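Local coordinates for protein BauA (Acinetobacter baumannii, PDB 6HCP) that serves as the outer-membrane, TonB-dependent receptor for ferric preacinetobactin and probably carries this siderophore-bound iron across the outer membrane, at residues A[87-92]-A[580-585]; A[351-356]-A[364-369]; A[606-611]-A[631-636]. All blocks are in the same frame, centred on the assembly; numbering follows the deposited sequence. Where two conformers were deposited one is given.

From the N terminus the chain first forms the plug domain, and contact 1 joins its segment 87-92 to barrel strand 575-590, closing a loop of 487 residues that holds much of the barrel. Nested inside that loop is contact 2, a short-range pairing of the hairpin strands 331-358 and 361-381, whose centre lies about 34 Å from that of contact 1. Contact 3 opens only after contact 1 has closed and pairs strands 599-618 and 622-637. Strand 599-618 is the neighbour of 575-590, so contacts 1 and 3 touch, with centres about 7 Å apart. Contacts 2 and 3 thus build the barrel wall, while contact 1 joins the plug to that wall.

Contact 1: residues A[87-92]-A[580-585]; sequences TDPSIY and GFTYLD. With C8E ((hydroxyethyloxy)tri(ethyloxy)octane), chain B.
Pro89 of the plug domain lays its ring against Gly580 and Thr582 of the barrel wall, a plug-to-barrel contact of the fold shared by TonB-dependent receptors. The proline is the second residue of a type I beta turn running from Asp88 to Ile91, a position that suits its constrained phi. Its ring leads with CG, which meets the peptide between Gly580 and Phe581 and lies 3.5 Å from Gly580 C; having no side chain, Gly580 lets the ring come this close to the strand. Thr582 points toward the plug and divides its two branches between polar and apolar tasks. Set between the backbone N and the carbonyl carbon (chi1 52°), Thr582 OG1 donates to Pro89 O at 2.7 Å, arriving above the carbonyl plane, 52° out of it. The methyl Thr582 CG2 packs 3.6 Å from Pro89 CB and also passes 3.2 Å from Ser90 OG, a hydroxyl that hydrogen-bonds to Glu564 of the adjoining barrel strand. Phe581 turns away from the plug, as a residue on the outer side of the barrel would, and Phe581 CB lies 3.9 Å from C3 of the bound C8E detergent. Within the turn, Asp88 OD1, which also forms a salt bridge with Lys142, accepts from Ser90 N at 2.9 Å, an Asx turn, on the anti side and 33° out of the carboxylate plane.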
# COMPACT_ATOMS: atom_id res chain seq x y z
N THR A 87 -0.69 23.23 2.51
CA THR A 87 -0.20 23.83 1.27
C THR A 87 0.68 25.07 1.50
O THR A 87 1.10 25.69 0.53
CB THR A 87 -1.36 24.18 0.33
OG1 THR A 87 -2.29 25.05 0.98
CG2 THR A 87 -2.06 22.92 -0.13
N ASP A 88 0.83 25.51 2.75
CA ASP A 88 1.47 26.81 3.00
C ASP A 88 2.94 26.59 3.33
O ASP A 88 3.29 26.05 4.38
CB ASP A 88 0.77 27.56 4.13
CG ASP A 88 1.24 28.99 4.31
OD1 ASP A 88 2.39 29.31 3.91
OD2 ASP A 88 0.46 29.76 4.90
N PRO A 89 3.87 26.95 2.42
CA PRO A 89 5.29 26.69 2.65
C PRO A 89 5.93 27.56 3.74
O PRO A 89 7.08 27.33 4.10
CB PRO A 89 5.92 27.05 1.29
CG PRO A 89 5.00 28.14 0.75
CD PRO A 89 3.62 27.76 1.22
N SER A 90 5.18 28.53 4.27
CA SER A 90 5.68 29.33 5.38
C SER A 90 5.19 28.77 6.72
O SER A 90 5.44 29.38 7.77
CB SER A 90 5.27 30.79 5.20
OG SER A 90 6.02 31.36 4.14
N ILE A 91 4.48 27.65 6.70
CA ILE A 91 4.06 27.01 7.94
C ILE A 91 4.72 25.63 8.03
O ILE A 91 4.82 24.92 7.04
CB ILE A 91 2.53 26.96 8.01
CG1 ILE A 91 1.97 28.39 7.95
CG2 ILE A 91 2.07 26.19 9.25
CD1 ILE A 91 0.53 28.53 8.24
N TYR A 92 5.25 25.31 9.20
CA TYR A 92 5.90 24.03 9.41
C TYR A 92 5.31 23.34 10.64
O TYR A 92 5.18 23.97 11.70
CB TYR A 92 7.41 24.19 9.61
CG TYR A 92 8.11 22.89 9.90
CD1 TYR A 92 8.23 21.91 8.92
CD2 TYR A 92 8.55 22.59 11.19
CE1 TYR A 92 8.75 20.66 9.22
CE2 TYR A 92 9.07 21.35 11.49
CZ TYR A 92 9.22 20.39 10.49
OH TYR A 92 9.70 19.17 10.81
N GLY A 580 3.30 26.51 -2.80
CA GLY A 580 4.38 27.45 -2.92
C GLY A 580 5.71 26.87 -2.47
O GLY A 580 5.83 25.66 -2.13
N PHE A 581 6.69 27.75 -2.47
CA PHE A 581 8.08 27.47 -2.14
C PHE A 581 8.57 28.55 -1.18
O PHE A 581 8.24 29.73 -1.35
CB PHE A 581 8.97 27.47 -3.40
CG PHE A 581 8.47 26.56 -4.50
CD1 PHE A 581 7.46 26.97 -5.35
CD2 PHE A 581 8.96 25.27 -4.63
CE1 PHE A 581 6.92 26.10 -6.29
CE2 PHE A 581 8.48 24.43 -5.63
CZ PHE A 581 7.42 24.82 -6.41
N THR A 582 9.34 28.14 -0.17
CA THR A 582 10.00 29.10 0.70
C THR A 582 11.46 28.73 0.93
O THR A 582 11.82 27.56 0.93
CB THR A 582 9.32 29.18 2.07
OG1 THR A 582 9.26 27.82 2.54
CG2 THR A 582 7.97 29.86 2.03
N TYR A 583 12.29 29.76 1.06
CA TYR A 583 13.61 29.67 1.63
C TYR A 583 13.64 30.49 2.92
O TYR A 583 13.20 31.64 2.95
CB TYR A 583 14.68 30.21 0.67
CG TYR A 583 16.06 30.30 1.29
CD1 TYR A 583 16.79 29.14 1.58
CD2 TYR A 583 16.57 31.51 1.74
CE1 TYR A 583 17.97 29.20 2.29
CE2 TYR A 583 17.78 31.59 2.42
CZ TYR A 583 18.48 30.43 2.70
OH TYR A 583 19.68 30.52 3.34
N LEU A 584 14.10 29.85 4.00
CA LEU A 584 14.20 30.47 5.31
C LEU A 584 15.63 30.33 5.81
O LEU A 584 16.22 29.24 5.74
CB LEU A 584 13.22 29.75 6.24
CG LEU A 584 13.28 30.13 7.71
CD1 LEU A 584 12.68 31.52 7.90
CD2 LEU A 584 12.54 29.11 8.55
N ASP A 585 16.15 31.43 6.36
CA ASP A 585 17.44 31.45 7.02
C ASP A 585 17.22 31.87 8.47
O ASP A 585 17.16 33.06 8.77
CB ASP A 585 18.39 32.41 6.29
CG ASP A 585 19.74 32.54 6.96
OD1 ASP A 585 20.18 31.51 7.51
OD2 ASP A 585 20.21 33.69 7.11
C1 C8E B . 10.96 31.95 -3.97
C2 C8E B . 11.69 30.69 -4.36
C3 C8E B . 12.02 29.82 -3.14
C4 C8E B . 12.69 28.53 -3.60
C5 C8E B . 12.90 27.54 -2.46
C6 C8E B . 13.04 26.11 -2.98
C7 C8E B . 12.93 25.10 -1.84
C8 C8E B . 12.60 23.68 -2.31
O9 C8E B . 13.20 22.70 -1.48
C10 C8E B . 12.40 21.56 -1.11
C11 C8E B . 13.15 20.62 -0.19
O12 C8E B . 13.78 19.52 -0.85
C13 C8E B . 15.23 19.50 -0.64
C14 C8E B . 15.72 18.30 0.20
O15 C8E B . 16.86 18.54 1.08
C16 C8E B . 17.04 17.51 2.11
C17 C8E B . 18.18 17.74 3.15
O18 C8E B . 18.34 16.49 3.89

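Contact 2: residues A[351-356]-A[364-369]; sequences GFKGKF and QWVANA. With C8E ((hydroxyethyloxy)tri(ethyloxy)octane), chain C; C8E ((hydroxyethyloxy)tri(ethyloxy)octane), chain D.
The indole of Trp365 lies flat over the backbone of Gly354, whose N sits 3.5 Å above the ring plane, over its centre, with Lys353 C over the same face nearer the rim. Trp365 CG stands between the backbone N and the carbonyl carbon (chi1 61°), the rotamer with which the indole lies over Gly354, which has no side chain. At the indole edge, in plane, a water accepts from Trp365 NE1 at 3.0 Å and donates to Lys355 O. The Phe356 ring meets the indole obliquely, planes at 39°, with Phe356 CE2 3.6 Å from Trp365 CD1 and Trp365 NE1 at the Phe356 edge, in plane. Phe352 CB lies 3.9 Å from Trp365 CH2, and C8 of the chain D C8E detergent lies over one face of the Phe352 ring, as befits aromatics on the membrane side. On the sheet's other face, Lys353 CG lies 3.8 Å from Val366 CG2, and Lys355 likewise runs beside Gln364. Paired backbone bonds join Phe352 with Ala367 and Gly354 with Trp365. This antiparallel hairpin belongs to the barrel: Gly351 bonds to Tyr305 of strand 302-318, Trp365 and Ala367 touch strand 412-431, and inside, Val366 meets Phe51 and Leu52.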
# COMPACT_ATOMS: atom_id res chain seq x y z
N GLY A 351 -14.01 49.47 20.75
CA GLY A 351 -13.45 50.62 20.11
C GLY A 351 -14.43 51.33 19.18
O GLY A 351 -15.63 51.08 19.20
N PHE A 352 -13.85 52.20 18.37
CA PHE A 352 -14.54 52.97 17.40
C PHE A 352 -13.78 52.84 16.09
O PHE A 352 -12.55 52.77 16.08
CB PHE A 352 -14.59 54.45 17.80
CG PHE A 352 -15.42 54.73 19.03
CD1 PHE A 352 -16.78 54.95 18.93
CD2 PHE A 352 -14.85 54.74 20.29
CE1 PHE A 352 -17.56 55.18 20.06
CE2 PHE A 352 -15.62 54.94 21.42
CZ PHE A 352 -16.98 55.12 21.31
N LYS A 353 -14.52 52.97 14.99
CA LYS A 353 -13.96 53.08 13.67
C LYS A 353 -14.66 54.25 12.97
O LYS A 353 -15.85 54.43 13.15
CB LYS A 353 -14.18 51.81 12.85
CG LYS A 353 -13.60 50.54 13.43
CD LYS A 353 -13.84 49.29 12.59
CE LYS A 353 -13.18 48.06 13.21
NZ LYS A 353 -13.24 46.89 12.31
N GLY A 354 -13.94 54.92 12.08
CA GLY A 354 -14.54 56.05 11.37
C GLY A 354 -13.83 56.37 10.08
O GLY A 354 -12.79 55.78 9.77
N LYS A 355 -14.33 57.40 9.40
CA LYS A 355 -13.79 57.86 8.14
C LYS A 355 -13.92 59.38 8.04
O LYS A 355 -14.86 59.96 8.61
CB LYS A 355 -14.55 57.23 6.97
CG LYS A 355 -14.50 55.72 6.90
CD LYS A 355 -15.32 55.14 5.77
CE LYS A 355 -15.40 53.63 5.86
NZ LYS A 355 -16.20 53.06 4.75
N PHE A 356 -12.97 60.00 7.34
CA PHE A 356 -13.01 61.41 6.99
C PHE A 356 -12.07 61.60 5.80
O PHE A 356 -11.35 60.68 5.41
CB PHE A 356 -12.63 62.30 8.18
CG PHE A 356 -11.23 62.09 8.72
CD1 PHE A 356 -10.16 62.80 8.21
CD2 PHE A 356 -11.00 61.24 9.78
CE1 PHE A 356 -8.88 62.58 8.67
CE2 PHE A 356 -9.73 61.07 10.30
CZ PHE A 356 -8.66 61.72 9.73
N GLN A 364 -9.37 56.19 6.95
CA GLN A 364 -10.14 55.18 7.67
C GLN A 364 -9.34 54.81 8.92
O GLN A 364 -8.19 54.40 8.78
CB GLN A 364 -10.28 53.92 6.81
CG GLN A 364 -11.67 53.34 6.72
CD GLN A 364 -11.68 52.34 5.59
OE1 GLN A 364 -11.98 52.67 4.45
NE2 GLN A 364 -11.06 51.20 5.83
N TRP A 365 -9.92 55.05 10.10
CA TRP A 365 -9.18 54.94 11.34
C TRP A 365 -9.92 54.00 12.28
O TRP A 365 -11.13 53.79 12.15
CB TRP A 365 -8.95 56.32 11.98
CG TRP A 365 -10.23 57.01 12.32
CD1 TRP A 365 -10.92 57.87 11.51
CD2 TRP A 365 -11.00 56.89 13.52
NE1 TRP A 365 -12.07 58.27 12.13
CE2 TRP A 365 -12.16 57.68 13.36
CE3 TRP A 365 -10.84 56.19 14.72
CZ2 TRP A 365 -13.13 57.81 14.35
CZ3 TRP A 365 -11.82 56.29 15.69
CH2 TRP A 365 -12.96 57.08 15.50
N VAL A 366 -9.18 53.51 13.28
CA VAL A 366 -9.72 52.70 14.32
C VAL A 366 -8.97 53.00 15.62
O VAL A 366 -7.77 53.25 15.60
CB VAL A 366 -9.63 51.20 13.96
CG1 VAL A 366 -8.22 50.81 13.55
CG2 VAL A 366 -10.14 50.32 15.08
N ALA A 367 -9.70 52.94 16.73
CA ALA A 367 -9.11 53.08 18.05
C ALA A 367 -9.76 52.04 18.96
O ALA A 367 -10.98 51.92 18.98
CB ALA A 367 -9.31 54.47 18.60
N ASN A 368 -8.95 51.34 19.76
CA ASN A 368 -9.51 50.32 20.59
C ASN A 368 -8.77 50.20 21.92
O ASN A 368 -7.70 50.80 22.14
CB ASN A 368 -9.59 48.97 19.84
CG ASN A 368 -8.27 48.24 19.78
OD1 ASN A 368 -7.21 48.85 19.81
ND2 ASN A 368 -8.33 46.92 19.58
N ALA A 369 -9.43 49.48 22.83
CA ALA A 369 -8.91 49.06 24.10
C ALA A 369 -9.17 47.57 24.25
O ALA A 369 -10.27 47.10 23.92
CB ALA A 369 -9.59 49.84 25.20
C1 C8E C . -5.77 55.22 22.06
C2 C8E C . -7.24 55.51 22.23
C3 C8E C . -8.01 54.36 22.87
C4 C8E C . -9.48 54.35 22.44
C5 C8E C . -10.34 53.49 23.37
C6 C8E C . -11.72 53.21 22.82
C7 C8E C . -12.55 52.46 23.87
C8 C8E C . -14.00 52.93 23.90
O9 C8E C . -14.92 51.85 24.09
C10 C8E C . -16.06 51.99 23.24
C11 C8E C . -17.25 51.26 23.81
O12 C8E C . -18.08 50.93 22.71
C1 C8E D . -23.35 60.85 16.29
C2 C8E D . -22.23 61.25 17.23
C3 C8E D . -22.22 60.47 18.54
C4 C8E D . -20.89 60.60 19.31
C5 C8E D . -20.51 59.33 20.09
C6 C8E D . -19.11 59.38 20.72
C7 C8E D . -17.98 59.27 19.69
C8 C8E D . -16.60 58.98 20.28
O9 C8E D . -15.54 58.96 19.30
C10 C8E D . -14.28 58.60 19.90
C11 C8E D . -13.14 58.49 18.89
O12 C8E D . -11.88 58.23 19.53
C13 C8E D . -10.80 59.00 18.97
C14 C8E D . -9.47 58.29 19.17
O15 C8E D . -8.38 59.23 19.17
C16 C8E D . -7.40 58.98 20.18
C17 C8E D . -6.46 60.18 20.37
O18 C8E D . -5.41 59.95 21.34
C19 C8E D . -5.84 59.97 22.71
C20 C8E D . -4.66 60.09 23.68
O21 C8E D . -4.91 59.36 24.89
O HOH W 1 -14.03 60.34 11.37

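Contact 3: residues A[606-611]-A[631-636]; sequences KNQAKL and NAVSKQ. With C8E ((hydroxyethyloxy)tri(ethyloxy)octane), chain B.
Ser634 meets Asn607 where the regular pairing of two antiparallel barrel strands gives way, its side chain taking over a backbone role. Held between the backbone N and the carbonyl carbon (chi1 57°), Ser634 OG faces the other strand and accepts from Asn607 N at 2.9 Å, while Ser634 N donates back to Asn607 O at 3.1 Å. Ser634 OG is also hydrogen-bonded to a water, 2.6 Å away, that accepts from Lys606 N and donates to Lys635 O; a serine hydroxyl is short enough to reach Asn607 N while also bonding the water. Gln636 NE2 donates to Ser634 O within the same segment. Ala632 and Ala609 form a hydrogen-bonded pair, with Ala632 N 2.9 Å from Ala609 O in a bond straight to 175°; their short side chains lie on the face that meets the detergent, whose C10 is 4.0 Å from Ala609 CB. On the other face, Asn631 OD1 lies 3.5 Å from Lys610 CE, and Gln608 CG packs 3.7 Å from Val633 CG1. The extended Lys610 chain carries NZ to the plug, where it hydrogen-bonds to the carbonyls of Ala85, Asp88 and Ile91. The hairpin stands between strand 575-590, bonded through Gln608 to Thr582 and Lys610 to Gly580, and strand 645-662, which Asn631 joins through Leu651.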
# COMPACT_ATOMS: atom_id res chain seq x y z
N LYS A 606 15.06 24.81 6.28
CA LYS A 606 15.38 26.02 5.53
C LYS A 606 14.61 26.07 4.20
O LYS A 606 14.29 27.14 3.73
CB LYS A 606 16.88 26.11 5.27
CG LYS A 606 17.66 26.41 6.54
CD LYS A 606 19.15 26.52 6.31
CE LYS A 606 19.59 27.87 5.82
NZ LYS A 606 21.01 28.09 6.18
N ASN A 607 14.25 24.91 3.66
CA ASN A 607 13.55 24.86 2.36
C ASN A 607 12.23 24.11 2.53
O ASN A 607 12.25 23.00 3.03
CB ASN A 607 14.41 24.19 1.27
CG ASN A 607 15.78 24.83 1.12
OD1 ASN A 607 15.93 26.02 1.25
ND2 ASN A 607 16.73 24.08 0.59
N GLN A 608 11.16 24.62 1.91
CA GLN A 608 9.90 23.90 1.80
C GLN A 608 9.33 24.10 0.40
O GLN A 608 9.40 25.19 -0.17
CB GLN A 608 8.86 24.40 2.80
CG GLN A 608 9.22 24.18 4.26
CD GLN A 608 7.97 24.30 5.11
OE1 GLN A 608 6.88 23.98 4.68
NE2 GLN A 608 8.09 25.01 6.21
N ALA A 609 8.72 23.03 -0.11
CA ALA A 609 7.95 23.08 -1.34
C ALA A 609 6.69 22.25 -1.13
O ALA A 609 6.76 21.10 -0.68
CB ALA A 609 8.76 22.52 -2.48
N LYS A 610 5.54 22.89 -1.33
CA LYS A 610 4.26 22.25 -1.13
C LYS A 610 3.39 22.52 -2.35
O LYS A 610 3.34 23.63 -2.84
CB LYS A 610 3.59 22.77 0.14
CG LYS A 610 4.26 22.34 1.44
CD LYS A 610 3.66 22.98 2.68
CE LYS A 610 4.35 22.51 3.94
NZ LYS A 610 3.86 23.22 5.14
N LEU A 611 2.62 21.51 -2.76
CA LEU A 611 1.66 21.68 -3.84
C LEU A 611 0.48 20.74 -3.61
O LEU A 611 0.66 19.55 -3.42
CB LEU A 611 2.33 21.39 -5.18
CG LEU A 611 1.44 21.57 -6.41
CD1 LEU A 611 0.88 22.98 -6.45
CD2 LEU A 611 2.21 21.26 -7.68
N ASN A 631 4.65 17.43 -0.19
CA ASN A 631 5.17 18.25 0.88
C ASN A 631 6.64 17.84 1.07
O ASN A 631 6.90 16.77 1.54
CB ASN A 631 4.31 18.07 2.14
CG ASN A 631 4.93 18.60 3.42
OD1 ASN A 631 5.88 19.38 3.39
ND2 ASN A 631 4.45 18.13 4.56
N ALA A 632 7.56 18.67 0.58
CA ALA A 632 8.98 18.40 0.59
C ALA A 632 9.70 19.44 1.44
O ALA A 632 9.59 20.64 1.18
CB ALA A 632 9.52 18.41 -0.82
N VAL A 633 10.47 18.97 2.42
CA VAL A 633 11.28 19.86 3.24
C VAL A 633 12.71 19.33 3.32
O VAL A 633 12.96 18.15 3.19
CB VAL A 633 10.67 20.07 4.64
CG1 VAL A 633 9.22 20.49 4.55
CG2 VAL A 633 10.82 18.86 5.53
N SER A 634 13.62 20.25 3.67
CA SER A 634 15.03 19.96 3.87
C SER A 634 15.29 19.66 5.35
O SER A 634 14.38 19.55 6.16
CB SER A 634 15.87 21.10 3.37
OG SER A 634 15.52 22.31 4.00
N LYS A 635 16.57 19.47 5.69
CA LYS A 635 16.94 18.97 7.01
C LYS A 635 16.59 19.98 8.10
O LYS A 635 16.49 21.19 7.84
CB LYS A 635 18.43 18.63 7.01
CG LYS A 635 19.38 19.81 6.89
CD LYS A 635 20.81 19.33 7.17
CE LYS A 635 21.83 20.43 7.20
NZ LYS A 635 23.12 19.92 7.72
N GLN A 636 16.51 19.49 9.34
CA GLN A 636 16.32 20.36 10.51
C GLN A 636 17.36 19.98 11.57
O GLN A 636 17.62 18.80 11.83
CB GLN A 636 14.92 20.21 11.10
CG GLN A 636 13.81 20.13 10.05
CD GLN A 636 13.32 18.72 9.82
OE1 GLN A 636 12.84 18.08 10.73
NE2 GLN A 636 13.49 18.23 8.60
C1 C8E B . 10.96 31.95 -3.97
C2 C8E B . 11.69 30.69 -4.36
C3 C8E B . 12.02 29.82 -3.14
C4 C8E B . 12.69 28.53 -3.60
C5 C8E B . 12.90 27.54 -2.46
C6 C8E B . 13.04 26.11 -2.98
C7 C8E B . 12.93 25.10 -1.84
C8 C8E B . 12.60 23.68 -2.31
O9 C8E B . 13.20 22.70 -1.48
C10 C8E B . 12.40 21.56 -1.11
C11 C8E B . 13.15 20.62 -0.19
O12 C8E B . 13.78 19.52 -0.85
C13 C8E B . 15.23 19.50 -0.64
C14 C8E B . 15.72 18.30 0.20
O15 C8E B . 16.86 18.54 1.08
C16 C8E B . 17.04 17.51 2.11
C17 C8E B . 18.18 17.74 3.15
O18 C8E B . 18.34 16.49 3.89
O HOH W 2 17.22 22.80 5.96